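Local coordinates for protein cyanophycinase-like exopeptidase (actinobacterium SCGC AAA027-L06, PDB 6NQC) that probably hydrolyses peptide bonds as a serine exopeptidase of family S51, the family of cyanophycinase, at residues I23-L28 / G147-G152; S44-G49 / D113-Y118; P56-I61 / Q82-L87. All blocks are in the same frame, centred on the assembly; numbering follows the deposited sequence.

Contact 1. Residues I23-L28 / G147-G152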
loop_
_atom_site.group_PDB
_atom_site.type_symbol
_atom_site.label_atom_id
_atom_site.label_comp_id
_atom_site.label_asym_id
_atom_site.label_seq_id
_atom_site.Cartn_x
_atom_site.Cartn_y
_atom_site.Cartn_z
ATOM N N ILE A 23 -10.117 5.667 -12.098
ATOM C CA ILE A 23 -9.066 5.050 -11.306
ATOM C C ILE A 23 -9.613 4.768 -9.897
ATOM O O ILE A 23 -10.327 5.594 -9.307
ATOM C CB ILE A 23 -7.837 5.972 -11.272
ATOM C CG1 ILE A 23 -7.219 6.097 -12.665
ATOM C CG2 ILE A 23 -6.793 5.437 -10.331
ATOM C CD1 ILE A 23 -6.204 7.210 -12.783
ATOM N N GLY A 24 -9.224 3.617 -9.332
ATOM C CA GLY A 24 -9.696 3.189 -8.045
ATOM C C GLY A 24 -9.097 3.982 -6.892
ATOM O O GLY A 24 -8.132 4.744 -7.007
ATOM N N SER A 25 -9.686 3.780 -5.729
ATOM C CA SER A 25 -9.164 4.412 -4.523
ATOM C C SER A 25 -7.760 3.885 -4.224
ATOM O O SER A 25 -7.451 2.708 -4.447
ATOM C CB SER A 25 -10.063 4.127 -3.323
ATOM O OG SER A 25 -11.346 4.711 -3.558
ATOM N N LEU A 26 -6.929 4.763 -3.681
ATOM C CA LEU A 26 -5.539 4.468 -3.350
ATOM C C LEU A 26 -5.320 4.776 -1.875
ATOM O O LEU A 26 -5.449 5.936 -1.454
ATOM C CB LEU A 26 -4.590 5.291 -4.218
ATOM C CG LEU A 26 -3.110 4.880 -4.167
ATOM C CD1 LEU A 26 -2.926 3.448 -4.518
ATOM C CD2 LEU A 26 -2.380 5.769 -5.167
ATOM N N GLY A 27 -4.943 3.758 -1.109
ATOM C CA GLY A 27 -4.716 3.882 0.319
ATOM C C GLY A 27 -3.247 3.703 0.692
ATOM O O GLY A 27 -2.607 2.721 0.318
ATOM N N LEU A 28 -2.747 4.651 1.468
ATOM C CA LEU A 28 -1.406 4.594 2.064
ATOM C C LEU A 28 -1.543 4.458 3.571
ATOM O O LEU A 28 -2.073 5.361 4.238
ATOM C CB LEU A 28 -0.616 5.858 1.703
ATOM C CG LEU A 28 -0.712 6.311 0.248
ATOM C CD1 LEU A 28 -0.061 7.651 0.035
ATOM C CD2 LEU A 28 -0.091 5.248 -0.634
ATOM N N GLY A 147 -10.753 0.783 -11.655
ATOM C CA GLY A 147 -11.676 1.102 -10.579
ATOM C C GLY A 147 -11.491 0.323 -9.298
ATOM O O GLY A 147 -12.167 0.637 -8.288
ATOM N N GLY A 148 -10.641 -0.698 -9.282
ATOM C CA GLY A 148 -10.401 -1.442 -8.065
ATOM C C GLY A 148 -9.521 -0.665 -7.097
ATOM O O GLY A 148 -8.591 0.042 -7.497
ATOM N N SER A 149 -9.861 -0.765 -5.810
ATOM C CA SER A 149 -9.073 -0.107 -4.780
ATOM C C SER A 149 -7.723 -0.815 -4.611
ATOM O O SER A 149 -7.597 -2.033 -4.743
ATOM C CB SER A 149 -9.817 -0.113 -3.445
ATOM O OG SER A 149 -10.926 0.753 -3.522
ATOM N N LEU A 150 -6.703 -0.025 -4.275
ATOM C CA LEU A 150 -5.360 -0.528 -4.038
ATOM C C LEU A 150 -4.790 0.180 -2.815
ATOM O O LEU A 150 -4.906 1.409 -2.689
ATOM C CB LEU A 150 -4.459 -0.291 -5.254
ATOM C CG LEU A 150 -2.987 -0.701 -5.173
ATOM C CD1 LEU A 150 -2.923 -2.216 -5.113
ATOM C CD2 LEU A 150 -2.245 -0.251 -6.408
ATOM N N ALA A 151 -4.212 -0.606 -1.900
ATOM C CA ALA A 151 -3.663 -0.080 -0.665
ATOM C C ALA A 151 -2.384 -0.824 -0.333
ATOM O O ALA A 151 -2.189 -1.974 -0.734
ATOM C CB ALA A 151 -4.692 -0.186 0.492
ATOM N N GLY A 152 -1.511 -0.143 0.387
ATOM C CA GLY A 152 -0.311 -0.745 0.913
ATOM C C GLY A 152 -0.018 -0.217 2.295
ATOM O O GLY A 152 -0.207 0.973 2.594
HETATM O O HOH W 1 -11.805 1.943 -5.866
#
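Leu26 to Leu28 and Leu150 to Gly152 pair as parallel neighbours in the central mixed sheet, and the second strand runs on into a GxSxG sequence that Gly152 opens, consistent with the nucleophile elbow of a family S51 serine peptidase. Three backbone bonds set the register. Leu150 N gives to Ser25 O at 2.8 Å; Gly27 N donates to Leu150 O, also at 2.8 Å; Gly152 N reaches Gly27 O at 3.1 Å. Where the strands begin, a water joins the segments, accepting from Ser25 N and donating to Gly147 O and Ser149 OG. Gly24 lies so close to segment 147-152, its CA 3.4 Å from Gly148 O in a CA-H...O contact, that a side chain there would clash. Leu26 and Leu150 lie side by side on one face of the sheet. With its CG anti to the backbone N (chi1 -168°), Leu26 brings CD1 to 3.4 Å from Leu150 O and 4.1 Å from Leu150 CB. Ala151 lies on the other face, its CB 3.6 Å from Gly27 O. The serine hydroxyls turn to the helix 39-51, Ser25 OG bonding Asp48 and Ser149 OG the carbonyl of Leu45. The two hydroxyls, Ser25 N, Gly147 O and the paired backbone groups thus all find partners, which probably helps hold the strand that leads to the presumed nucleophile.

Contact 2. Residues S44-G49 / D113-Y118; sequences SLIEDG and DAALIY
Leu116, the first residue of the strand, and Ala115 just before it meet Leu45 and Ile46 of the helix 39-51. Chi1 of Leu116 (169°) carries its CG toward the helix, and chi2 (61°) parts the methyls, CD1 to Leu45 and CD2 chiefly to Ile46. Leu116 CD1 lies 4.0 Å from Leu45 CD1 and 4.1 Å from Leu45 CB, the side chains running at a slant to each other. Leu116 CD2 lies 3.7 Å from Ile46 CG1; these side chains cross at about a right angle, and Leu116 CB backs up the same CG1 at 3.8 Å. Cutting Leu116 down to an alanine would probably leave Leu45 CD1 without its partner methyl and Ile46 CG1 with CB alone, opening a gap beneath the helix. Ala115 points its single methyl at the helix backbone, with CB 3.5 Å from Ile46 O and 4.1 Å from Ile46 CG2. Gly49 is nearest to Ala115, its CA 3.6 Å from Ala115 O; a CB on Gly49 would run into that carbonyl, and having none lets the helix come this close. The side-chain contacts are apolar, and no hydrogen bond crosses between the segments. Helix 39-51 packs on one face of the parallel part of the sheet, where Leu45 also touches Ala151 of strand 149-153 and Ile46 touches Phe58 of strand 57-61, while Ile117 turns to helix 135-145.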
loop_
_atom_site.group_PDB
_atom_site.type_symbol
_atom_site.label_atom_id
_atom_site.label_comp_id
_atom_site.label_asym_id
_atom_site.label_seq_id
_atom_site.Cartn_x
_atom_site.Cartn_y
_atom_site.Cartn_z
ATOM N N SER A 44 -14.467 0.420 3.520
ATOM C CA SER A 44 -14.780 1.489 2.576
ATOM C C SER A 44 -14.027 1.322 1.256
ATOM O O SER A 44 -14.549 1.667 0.191
ATOM C CB SER A 44 -14.459 2.854 3.206
ATOM O OG SER A 44 -13.052 3.071 3.382
ATOM N N LEU A 45 -12.776 0.844 1.308
ATOM C CA LEU A 45 -12.021 0.593 0.088
ATOM C C LEU A 45 -12.659 -0.520 -0.730
ATOM O O LEU A 45 -12.658 -0.468 -1.971
ATOM C CB LEU A 45 -10.582 0.207 0.430
ATOM C CG LEU A 45 -9.683 1.278 1.033
ATOM C CD1 LEU A 45 -8.302 0.695 1.424
ATOM C CD2 LEU A 45 -9.509 2.402 0.034
ATOM N N ILE A 46 -13.184 -1.554 -0.053
ATOM C CA ILE A 46 -13.855 -2.628 -0.771
ATOM C C ILE A 46 -15.130 -2.104 -1.407
ATOM O O ILE A 46 -15.433 -2.398 -2.578
ATOM C CB ILE A 46 -14.162 -3.805 0.162
ATOM C CG1 ILE A 46 -12.865 -4.416 0.633
ATOM C CG2 ILE A 46 -15.055 -4.829 -0.548
ATOM C CD1 ILE A 46 -13.019 -5.248 1.886
ATOM N N GLU A 47 -15.867 -1.283 -0.654
ATOM C CA GLU A 47 -17.080 -0.650 -1.171
ATOM C C GLU A 47 -16.787 0.236 -2.375
ATOM O O GLU A 47 -17.544 0.234 -3.343
ATOM C CB GLU A 47 -17.730 0.159 -0.054
ATOM C CG GLU A 47 -18.330 -0.696 1.025
ATOM C CD GLU A 47 -18.890 0.130 2.184
ATOM O OE1 GLU A 47 -18.354 1.219 2.485
ATOM O OE2 GLU A 47 -19.880 -0.325 2.785
ATOM N N ASP A 48 -15.668 0.977 -2.343
ATOM C CA ASP A 48 -15.300 1.799 -3.477
ATOM C C ASP A 48 -15.141 0.961 -4.746
ATOM O O ASP A 48 -15.594 1.352 -5.833
ATOM C CB ASP A 48 -13.999 2.544 -3.167
ATOM C CG ASP A 48 -14.176 3.690 -2.129
ATOM O OD1 ASP A 48 -15.315 4.099 -1.830
ATOM O OD2 ASP A 48 -13.146 4.208 -1.630
ATOM N N GLY A 49 -14.460 -0.178 -4.643
ATOM C CA GLY A 49 -14.234 -0.997 -5.825
ATOM C C GLY A 49 -15.513 -1.693 -6.277
ATOM O O GLY A 49 -15.747 -1.868 -7.479
ATOM N N ASP A 113 -9.807 -8.586 -11.506
ATOM C CA ASP A 113 -11.161 -8.155 -11.087
ATOM C C ASP A 113 -11.301 -8.283 -9.566
ATOM O O ASP A 113 -11.850 -9.255 -9.042
ATOM C CB ASP A 113 -12.220 -8.974 -11.834
ATOM C CG ASP A 113 -13.630 -8.501 -11.572
ATOM O OD1 ASP A 113 -13.822 -7.607 -10.714
ATOM O OD2 ASP A 113 -14.535 -9.048 -12.230
ATOM N N ALA A 114 -10.820 -7.271 -8.843
ATOM C CA ALA A 114 -10.807 -7.312 -7.385
ATOM C C ALA A 114 -11.224 -5.955 -6.844
ATOM O O ALA A 114 -10.668 -4.934 -7.249
ATOM C CB ALA A 114 -9.422 -7.740 -6.870
ATOM N N ALA A 115 -12.195 -5.943 -5.920
ATOM C CA ALA A 115 -12.607 -4.673 -5.331
ATOM C C ALA A 115 -11.473 -4.013 -4.538
ATOM O O ALA A 115 -11.340 -2.774 -4.527
ATOM C CB ALA A 115 -13.805 -4.846 -4.416
ATOM N N LEU A 116 -10.673 -4.816 -3.855
ATOM C CA LEU A 116 -9.499 -4.295 -3.155
ATOM C C LEU A 116 -8.321 -5.243 -3.309
ATOM O O LEU A 116 -8.446 -6.465 -3.141
ATOM C CB LEU A 116 -9.817 -4.077 -1.657
ATOM C CG LEU A 116 -8.688 -3.788 -0.674
ATOM C CD1 LEU A 116 -7.928 -2.502 -1.006
ATOM C CD2 LEU A 116 -9.190 -3.701 0.738
ATOM N N ILE A 117 -7.160 -4.664 -3.609
ATOM C CA ILE A 117 -5.890 -5.377 -3.585
ATOM C C ILE A 117 -5.038 -4.693 -2.532
ATOM O O ILE A 117 -4.926 -3.459 -2.544
ATOM C CB ILE A 117 -5.225 -5.378 -4.969
ATOM C CG1 ILE A 117 -6.133 -6.095 -5.965
ATOM C CG2 ILE A 117 -3.880 -6.021 -4.916
ATOM C CD1 ILE A 117 -5.658 -5.905 -7.407
ATOM N N TYR A 118 -4.515 -5.469 -1.569
ATOM C CA TYR A 118 -3.810 -4.956 -0.393
ATOM C C TYR A 118 -2.409 -5.552 -0.317
ATOM O O TYR A 118 -2.265 -6.773 -0.316
ATOM C CB TYR A 118 -4.602 -5.302 0.883
ATOM C CG TYR A 118 -4.339 -4.382 2.034
ATOM C CD1 TYR A 118 -3.147 -4.484 2.767
ATOM C CD2 TYR A 118 -5.246 -3.382 2.387
ATOM C CE1 TYR A 118 -2.894 -3.641 3.818
ATOM C CE2 TYR A 118 -4.973 -2.522 3.432
ATOM C CZ TYR A 118 -3.782 -2.672 4.147
ATOM O OH TYR A 118 -3.464 -1.847 5.204
#

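Contact 3. Residues P56-I61 / Q82-L87; sequences PIFLQI and QQADRL
Gln83 is the first residue of the 82-87 helix segment to touch the strand, its CG meeting Phe58 at the ring edge, near the ring plane, 4.1 Å from CE2. Its chain bends at chi2 (88°), turning the amide away from the ring, so that CG alone makes the contact; the amide and ring planes are 42° apart. Ala84 follows, and its CB is 4.1 Å from Phe58 CD2, approaching the ring obliquely. The same CB is 4.5 Å from Gln60 NE2, which sits over the centre of one ring face, 3.5 Å above the plane, and bonds Gly80 O a little earlier in the helix. Arg86 makes no contact with the strand but grips Gln83 from within the helix: its NH2 bonds Gln83 OE1 at 2.7 Å, from above the carbonyl plane. Leu87 ends the segment, with CD1 4.4 Å from Phe58 CE2. Strand and helix run nearly antiparallel, 167° between segment axes 9.8 Å apart, as befits the first two elements of a beta-alpha-beta crossover that continues into strand 90-93. Between strand and helix the chemistry is a ring against aliphatic carbon, with no hydrogen bond; Gln60 NE2 goes to Gly80, while the amide of Gln83 is shared between Arg86 of its own helix and Glu42 and the carbonyl of Leu35, and those bonds probably hold both glutamines in place around the ring.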
loop_
_atom_site.group_PDB
_atom_site.type_symbol
_atom_site.label_atom_id
_atom_site.label_comp_id
_atom_site.label_asym_id
_atom_site.label_seq_id
_atom_site.Cartn_x
_atom_site.Cartn_y
_atom_site.Cartn_z
ATOM N N PRO A 56 -16.603 -8.403 -5.354
ATOM C CA PRO A 56 -16.443 -7.982 -3.940
ATOM C C PRO A 56 -15.458 -8.850 -3.156
ATOM O O PRO A 56 -15.763 -9.457 -2.158
ATOM C CB PRO A 56 -17.881 -8.139 -3.411
ATOM C CG PRO A 56 -18.407 -9.361 -4.161
ATOM C CD PRO A 56 -17.834 -9.198 -5.570
ATOM N N ILE A 57 -14.205 -8.890 -3.639
ATOM C CA ILE A 57 -13.177 -9.672 -2.946
ATOM C C ILE A 57 -12.126 -8.739 -2.331
ATOM O O ILE A 57 -11.858 -7.649 -2.838
ATOM C CB ILE A 57 -12.482 -10.716 -3.858
ATOM C CG1 ILE A 57 -11.958 -10.050 -5.122
ATOM C CG2 ILE A 57 -13.435 -11.881 -4.198
ATOM C CD1 ILE A 57 -10.890 -10.868 -5.790
ATOM N N PHE A 58 -11.551 -9.199 -1.218
ATOM C CA PHE A 58 -10.455 -8.579 -0.468
ATOM C C PHE A 58 -9.218 -9.407 -0.785
ATOM O O PHE A 58 -8.947 -10.433 -0.157
ATOM C CB PHE A 58 -10.786 -8.603 1.021
ATOM C CG PHE A 58 -9.902 -7.777 1.892
ATOM C CD1 PHE A 58 -8.680 -7.261 1.449
ATOM C CD2 PHE A 58 -10.299 -7.509 3.186
ATOM C CE1 PHE A 58 -7.890 -6.513 2.312
ATOM C CE2 PHE A 58 -9.510 -6.755 4.036
ATOM C CZ PHE A 58 -8.307 -6.259 3.597
ATOM N N LEU A 59 -8.481 -8.980 -1.807
ATOM C CA LEU A 59 -7.339 -9.722 -2.307
ATOM C C LEU A 59 -6.098 -9.254 -1.544
ATOM O O LEU A 59 -5.834 -8.052 -1.455
ATOM C CB LEU A 59 -7.208 -9.497 -3.817
ATOM C CG LEU A 59 -6.499 -10.556 -4.634
ATOM C CD1 LEU A 59 -6.878 -10.494 -6.111
ATOM C CD2 LEU A 59 -4.999 -10.318 -4.470
ATOM N N GLN A 60 -5.384 -10.190 -0.948
ATOM C CA GLN A 60 -4.322 -9.887 0.013
ATOM C C GLN A 60 -3.006 -10.446 -0.500
ATOM O O GLN A 60 -2.921 -11.620 -0.865
ATOM C CB GLN A 60 -4.666 -10.456 1.384
ATOM C CG GLN A 60 -5.927 -9.848 1.910
ATOM C CD GLN A 60 -6.486 -10.564 3.110
ATOM O OE1 GLN A 60 -5.944 -11.582 3.551
ATOM N NE2 GLN A 60 -7.558 -10.005 3.675
ATOM N N ILE A 61 -2.009 -9.580 -0.600
ATOM C CA ILE A 61 -0.729 -9.940 -1.204
ATOM C C ILE A 61 0.367 -9.743 -0.164
ATOM O O ILE A 61 0.664 -8.603 0.267
ATOM C CB ILE A 61 -0.469 -9.134 -2.486
ATOM C CG1 ILE A 61 -1.569 -9.438 -3.505
ATOM C CG2 ILE A 61 0.880 -9.480 -3.023
ATOM C CD1 ILE A 61 -1.428 -8.742 -4.800
ATOM N N GLN A 82 -9.476 -13.335 8.864
ATOM C CA GLN A 82 -10.370 -12.944 9.955
ATOM C C GLN A 82 -10.860 -11.518 9.798
ATOM O O GLN A 82 -11.999 -11.215 10.153
ATOM C CB GLN A 82 -9.662 -13.144 11.303
ATOM C CG GLN A 82 -9.346 -14.624 11.554
ATOM C CD GLN A 82 -8.538 -14.893 12.831
ATOM O OE1 GLN A 82 -8.457 -16.043 13.296
ATOM N NE2 GLN A 82 -7.921 -13.846 13.375
ATOM N N GLN A 83 -10.044 -10.628 9.229
ATOM C CA GLN A 83 -10.556 -9.297 8.933
ATOM C C GLN A 83 -11.656 -9.379 7.877
ATOM O O GLN A 83 -12.734 -8.797 8.046
ATOM C CB GLN A 83 -9.437 -8.363 8.490
ATOM C CG GLN A 83 -9.909 -6.957 8.131
ATOM C CD GLN A 83 -9.938 -6.035 9.312
ATOM O OE1 GLN A 83 -10.362 -6.426 10.406
ATOM N NE2 GLN A 83 -9.503 -4.797 9.113
ATOM N N ALA A 84 -11.394 -10.097 6.785
ATOM C CA ALA A 84 -12.379 -10.202 5.711
ATOM C C ALA A 84 -13.688 -10.786 6.227
ATOM O O ALA A 84 -14.774 -10.339 5.845
ATOM C CB ALA A 84 -11.819 -11.060 4.584
ATOM N N ASP A 85 -13.604 -11.783 7.106
ATOM C CA ASP A 85 -14.814 -12.351 7.702
ATOM C C ASP A 85 -15.577 -11.318 8.533
ATOM O O ASP A 85 -16.807 -11.230 8.457
ATOM C CB ASP A 85 -14.446 -13.556 8.574
ATOM C CG ASP A 85 -14.010 -14.772 7.744
ATOM O OD1 ASP A 85 -14.255 -14.781 6.511
ATOM O OD2 ASP A 85 -13.415 -15.702 8.329
ATOM N N ARG A 86 -14.871 -10.526 9.335
ATOM C CA ARG A 86 -15.544 -9.490 10.104
ATOM C C ARG A 86 -16.245 -8.488 9.201
ATOM O O ARG A 86 -17.289 -7.955 9.563
ATOM C CB ARG A 86 -14.544 -8.754 11.012
ATOM C CG ARG A 86 -13.961 -9.616 12.128
ATOM C CD ARG A 86 -13.255 -8.776 13.198
ATOM N NE ARG A 86 -11.999 -8.230 12.712
ATOM C CZ ARG A 86 -10.839 -8.877 12.759
ATOM N NH1 ARG A 86 -10.777 -10.087 13.289
ATOM N NH2 ARG A 86 -9.748 -8.301 12.278
ATOM N N LEU A 87 -15.657 -8.174 8.036
ATOM C CA LEU A 87 -16.252 -7.151 7.190
ATOM C C LEU A 87 -17.357 -7.707 6.288
ATOM O O LEU A 87 -18.162 -6.931 5.776
ATOM C CB LEU A 87 -15.190 -6.484 6.311
ATOM C CG LEU A 87 -14.022 -5.915 7.089
ATOM C CD1 LEU A 87 -13.009 -5.228 6.160
ATOM C CD2 LEU A 87 -14.520 -4.919 8.100
#

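How the contacts relate
All three contacts are buried and reach the same sheet, but their centres lie progressively farther from the centre of the chain. Contact 1, about 8 Å from it, joins strand to strand through backbone bonds and glycines; contacts 2 and 3, at about 13 and 15 Å, set helices against strands with apolar side chains. Contacts 1 and 2 meet where helix 39-51 offers polar groups to contact 1's serines. Contacts 2 and 3 lie on neighbouring strands, with Leu116 O 2.8 Å from Leu59 N, and Leu116 packs on Phe58. Contacts 1 and 3 do not touch. The helix segment of contact 3 includes exposed residues.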